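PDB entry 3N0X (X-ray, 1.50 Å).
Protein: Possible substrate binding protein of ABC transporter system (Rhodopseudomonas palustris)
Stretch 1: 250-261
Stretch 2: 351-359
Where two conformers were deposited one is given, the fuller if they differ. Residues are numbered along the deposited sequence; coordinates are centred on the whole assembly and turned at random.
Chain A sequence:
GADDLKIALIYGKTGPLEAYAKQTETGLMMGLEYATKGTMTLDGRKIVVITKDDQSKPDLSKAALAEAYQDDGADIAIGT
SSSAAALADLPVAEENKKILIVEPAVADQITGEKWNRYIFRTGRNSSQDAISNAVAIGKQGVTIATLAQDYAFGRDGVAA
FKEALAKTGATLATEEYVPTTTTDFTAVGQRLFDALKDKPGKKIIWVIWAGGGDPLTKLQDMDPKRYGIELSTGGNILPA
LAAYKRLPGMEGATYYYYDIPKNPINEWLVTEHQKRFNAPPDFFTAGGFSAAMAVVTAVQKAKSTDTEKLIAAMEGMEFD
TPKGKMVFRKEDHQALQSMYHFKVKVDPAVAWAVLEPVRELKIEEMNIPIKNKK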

# COMPACT_ATOMS: atom_id res chain seq x y z
N MSE A 250 6.46 -8.22 17.98
CA MSE A 250 5.18 -7.70 17.52
C MSE A 250 4.83 -8.31 16.17
O MSE A 250 5.69 -8.42 15.27
CB MSE A 250 5.18 -6.18 17.38
CG MSE A 250 3.82 -5.63 16.97
SE MSE A 250 3.68 -3.73 17.22
CE MSE A 250 4.93 -3.26 16.01
N GLU A 251 3.56 -8.67 16.01
CA GLU A 251 3.10 -9.15 14.73
C GLU A 251 2.04 -8.24 14.13
O GLU A 251 1.33 -7.54 14.82
CB GLU A 251 2.52 -10.55 14.86
CG GLU A 251 3.54 -11.57 15.35
CD GLU A 251 3.07 -13.02 15.37
OE1 GLU A 251 1.99 -13.36 14.80
OE2 GLU A 251 3.82 -13.82 15.98
N GLY A 252 1.91 -8.34 12.83
CA GLY A 252 0.98 -7.59 12.04
C GLY A 252 1.09 -8.01 10.61
O GLY A 252 1.75 -9.03 10.29
N ALA A 253 0.52 -7.19 9.72
CA ALA A 253 0.70 -7.39 8.30
C ALA A 253 1.21 -6.16 7.61
O ALA A 253 0.95 -5.05 8.05
CB ALA A 253 -0.61 -7.84 7.64
N THR A 254 1.97 -6.38 6.54
CA THR A 254 2.58 -5.33 5.75
C THR A 254 2.40 -5.52 4.24
O THR A 254 2.29 -6.64 3.73
CB THR A 254 4.09 -5.17 6.10
OG1 THR A 254 4.56 -3.90 5.58
CG2 THR A 254 4.94 -6.36 5.60
N TYR A 255 2.42 -4.40 3.54
CA TYR A 255 2.39 -4.39 2.08
C TYR A 255 3.68 -4.96 1.48
O TYR A 255 3.67 -5.59 0.43
CB TYR A 255 2.20 -2.91 1.63
CG TYR A 255 2.53 -2.59 0.17
CD1 TYR A 255 1.71 -2.98 -0.89
CD2 TYR A 255 3.64 -1.86 -0.12
CE1 TYR A 255 2.02 -2.65 -2.21
CE2 TYR A 255 3.99 -1.59 -1.43
CZ TYR A 255 3.15 -1.94 -2.47
OH TYR A 255 3.48 -1.61 -3.77
N TYR A 256 4.81 -4.69 2.13
CA TYR A 256 6.12 -5.04 1.60
C TYR A 256 7.19 -4.94 2.68
O TYR A 256 7.11 -4.11 3.58
CB TYR A 256 6.50 -4.12 0.44
CG TYR A 256 7.80 -4.48 -0.29
CD1 TYR A 256 7.86 -5.53 -1.22
CD2 TYR A 256 8.96 -3.74 -0.08
CE1 TYR A 256 9.05 -5.81 -1.89
CE2 TYR A 256 10.13 -4.01 -0.74
CZ TYR A 256 10.18 -5.09 -1.63
OH TYR A 256 11.37 -5.33 -2.27
N TYR A 257 8.19 -5.81 2.58
CA TYR A 257 9.48 -5.67 3.29
C TYR A 257 10.46 -6.37 2.36
O TYR A 257 10.19 -7.47 1.93
CB TYR A 257 9.45 -6.27 4.71
CG TYR A 257 10.77 -6.14 5.41
CD1 TYR A 257 11.14 -4.94 5.97
CD2 TYR A 257 11.65 -7.20 5.49
CE1 TYR A 257 12.36 -4.80 6.62
CE2 TYR A 257 12.85 -7.10 6.13
CZ TYR A 257 13.22 -5.89 6.68
OH TYR A 257 14.45 -5.79 7.28
N TYR A 258 11.56 -5.71 2.05
CA TYR A 258 12.45 -6.18 0.99
C TYR A 258 12.87 -7.64 1.09
O TYR A 258 12.99 -8.31 0.07
CB TYR A 258 13.69 -5.28 0.85
CG TYR A 258 14.62 -5.24 2.05
CD1 TYR A 258 14.36 -4.40 3.13
CD2 TYR A 258 15.77 -6.01 2.09
CE1 TYR A 258 15.22 -4.35 4.24
CE2 TYR A 258 16.64 -5.96 3.18
CZ TYR A 258 16.36 -5.14 4.25
OH TYR A 258 17.22 -5.12 5.35
N ASP A 259 13.11 -8.12 2.31
CA ASP A 259 13.69 -9.45 2.48
C ASP A 259 12.64 -10.53 2.56
O ASP A 259 12.97 -11.70 2.67
CB ASP A 259 14.61 -9.51 3.72
CG ASP A 259 15.65 -10.66 3.66
OD1 ASP A 259 16.25 -10.86 2.59
OD2 ASP A 259 15.90 -11.31 4.70
N ILE A 260 11.34 -10.17 2.49
CA ILE A 260 10.31 -11.21 2.54
C ILE A 260 10.01 -11.94 1.22
O ILE A 260 10.09 -13.17 1.15
CB ILE A 260 9.01 -10.73 3.23
CG1 ILE A 260 9.27 -10.51 4.74
CG2 ILE A 260 7.87 -11.72 3.07
CD1 ILE A 260 8.03 -10.04 5.50
N PRO A 261 9.67 -11.21 0.13
CA PRO A 261 9.26 -11.97 -1.05
C PRO A 261 10.45 -12.64 -1.72
O PRO A 261 11.50 -12.01 -1.92
CB PRO A 261 8.68 -10.90 -1.99
CG PRO A 261 8.37 -9.71 -1.05
CD PRO A 261 9.46 -9.77 -0.04
N ALA A 351 19.05 -0.30 11.10
CA ALA A 351 18.37 0.96 11.42
C ALA A 351 16.85 0.83 11.60
O ALA A 351 16.20 1.68 12.23
CB ALA A 351 18.70 2.02 10.36
N TRP A 352 16.30 -0.19 10.98
CA TRP A 352 14.88 -0.52 11.09
C TRP A 352 14.71 -1.85 11.80
O TRP A 352 15.57 -2.69 11.77
CB TRP A 352 14.25 -0.63 9.71
CG TRP A 352 15.07 -1.41 8.71
CD1 TRP A 352 15.06 -2.77 8.48
CD2 TRP A 352 16.06 -0.87 7.83
NE1 TRP A 352 15.98 -3.09 7.52
CE2 TRP A 352 16.60 -1.94 7.10
CE3 TRP A 352 16.54 0.43 7.58
CZ2 TRP A 352 17.60 -1.76 6.12
CZ3 TRP A 352 17.53 0.61 6.63
CH2 TRP A 352 18.04 -0.49 5.90
N ALA A 353 13.56 -2.04 12.43
CA ALA A 353 13.17 -3.36 12.89
C ALA A 353 13.12 -4.28 11.69
O ALA A 353 12.68 -3.87 10.61
CB ALA A 353 11.79 -3.32 13.55
N VAL A 354 13.53 -5.53 11.88
CA VAL A 354 13.53 -6.51 10.78
C VAL A 354 12.21 -7.20 10.85
O VAL A 354 11.84 -7.74 11.90
CB VAL A 354 14.69 -7.52 10.94
CG1 VAL A 354 14.60 -8.62 9.87
CG2 VAL A 354 16.02 -6.78 10.84
N LEU A 355 11.49 -7.23 9.72
CA LEU A 355 10.20 -7.88 9.64
C LEU A 355 10.40 -9.29 9.13
O LEU A 355 10.59 -9.51 7.91
CB LEU A 355 9.21 -7.09 8.77
CG LEU A 355 8.98 -5.62 9.21
CD1 LEU A 355 7.79 -5.01 8.45
CD2 LEU A 355 8.80 -5.47 10.73
N GLU A 356 10.40 -10.26 10.03
CA GLU A 356 10.56 -11.64 9.65
C GLU A 356 9.22 -12.22 9.16
O GLU A 356 8.18 -11.88 9.69
CB GLU A 356 11.11 -12.47 10.81
CG GLU A 356 12.53 -11.98 11.14
CD GLU A 356 13.34 -12.96 11.94
OE1 GLU A 356 12.78 -13.49 12.94
OE2 GLU A 356 14.54 -13.14 11.58
N PRO A 357 9.25 -13.11 8.18
CA PRO A 357 8.03 -13.67 7.64
C PRO A 357 7.40 -14.68 8.61
O PRO A 357 8.09 -15.53 9.16
CB PRO A 357 8.50 -14.38 6.38
CG PRO A 357 9.88 -14.75 6.66
CD PRO A 357 10.44 -13.62 7.46
N VAL A 358 6.10 -14.56 8.81
CA VAL A 358 5.31 -15.61 9.46
C VAL A 358 4.53 -16.36 8.38
O VAL A 358 4.59 -17.58 8.35
CB VAL A 358 4.38 -15.06 10.53
CG1 VAL A 358 3.57 -16.19 11.19
CG2 VAL A 358 5.21 -14.30 11.63
N ARG A 359 3.83 -15.64 7.50
CA ARG A 359 3.05 -16.26 6.43
C ARG A 359 2.83 -15.23 5.34
O ARG A 359 2.58 -14.06 5.65
CB ARG A 359 1.66 -16.69 6.94
CG ARG A 359 0.89 -17.57 5.93
CD ARG A 359 -0.58 -17.74 6.35
NE ARG A 359 -1.37 -18.37 5.27
CZ ARG A 359 -1.37 -19.68 5.02
NH1 ARG A 359 -0.61 -20.52 5.73
NH2 ARG A 359 -2.12 -20.16 4.03

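The contact between these two stretches is a side-chain contact in which aromatic and aliphatic groups do most of the packing and a single indole N-H, placed between two tyrosine hydroxyls, supplies the hydrogen bonds. It illustrates a general principle: segments distant in sequence can be joined without any backbone hydrogen bond between them, provided that a few large side chains are well placed. Here 439 Å² is buried, counting both sides, and Tyr 257 and Leu 355 contribute the largest shares.

Tyr 257 is the centre of the arrangement. Its CA-to-CB bond points toward the second stretch, and its t rotamer lays the ring against Leu 355, whose CB sits 4.0 Å from the ring centroid and only 19° off the normal. This is a CH-pi contact over the ring face, and CB of Leu 355 comes within 3.8 Å of CG of Tyr 257. A tyrosine suits such a place because its flat face accepts an aliphatic neighbour while its hydroxyl can reach polar groups beyond. The packing has a price: the backbone N of Leu 355, which lies over a face of the same ring, and the O of Ala 353 are buried by the contact without a partner in the model.

Trp 352 provides the polar link. Its NE1 donates to OH of Tyr 258 at 3.2 Å and, more weakly, to OH of Tyr 257 at 3.1 Å; the second bond is the shorter, but its N-H...O angle of 121° is poor. Both hydroxyls lie at the edge of the indole, near its plane, where an N-H points. Carbon contacts reinforce the pairing, with CE1 of Tyr 257 3.9 Å from CD1 of Trp 352 and CE1 of Tyr 258 4.0 Å from CE2 of Trp 352. The CA-to-CB bond of Tyr 258 runs sideways, yet the end of its side chain comes nearer and so brings the hydroxyl to the indole.

A type I turn from Tyr 257 to Ile 260, closed by a hydrogen bond from N of Ile 260 to O of Tyr 257 at 3.0 Å, brings a further apolar group to the second stretch. The extended side chain of Ile 260 places CD1 3.6 Å from O of Leu 355, while its CG1 lies 4.3 Å from CB of Pro 357. Branched isoleucine and compact proline thus continue the apolar surface with no need for polar partners.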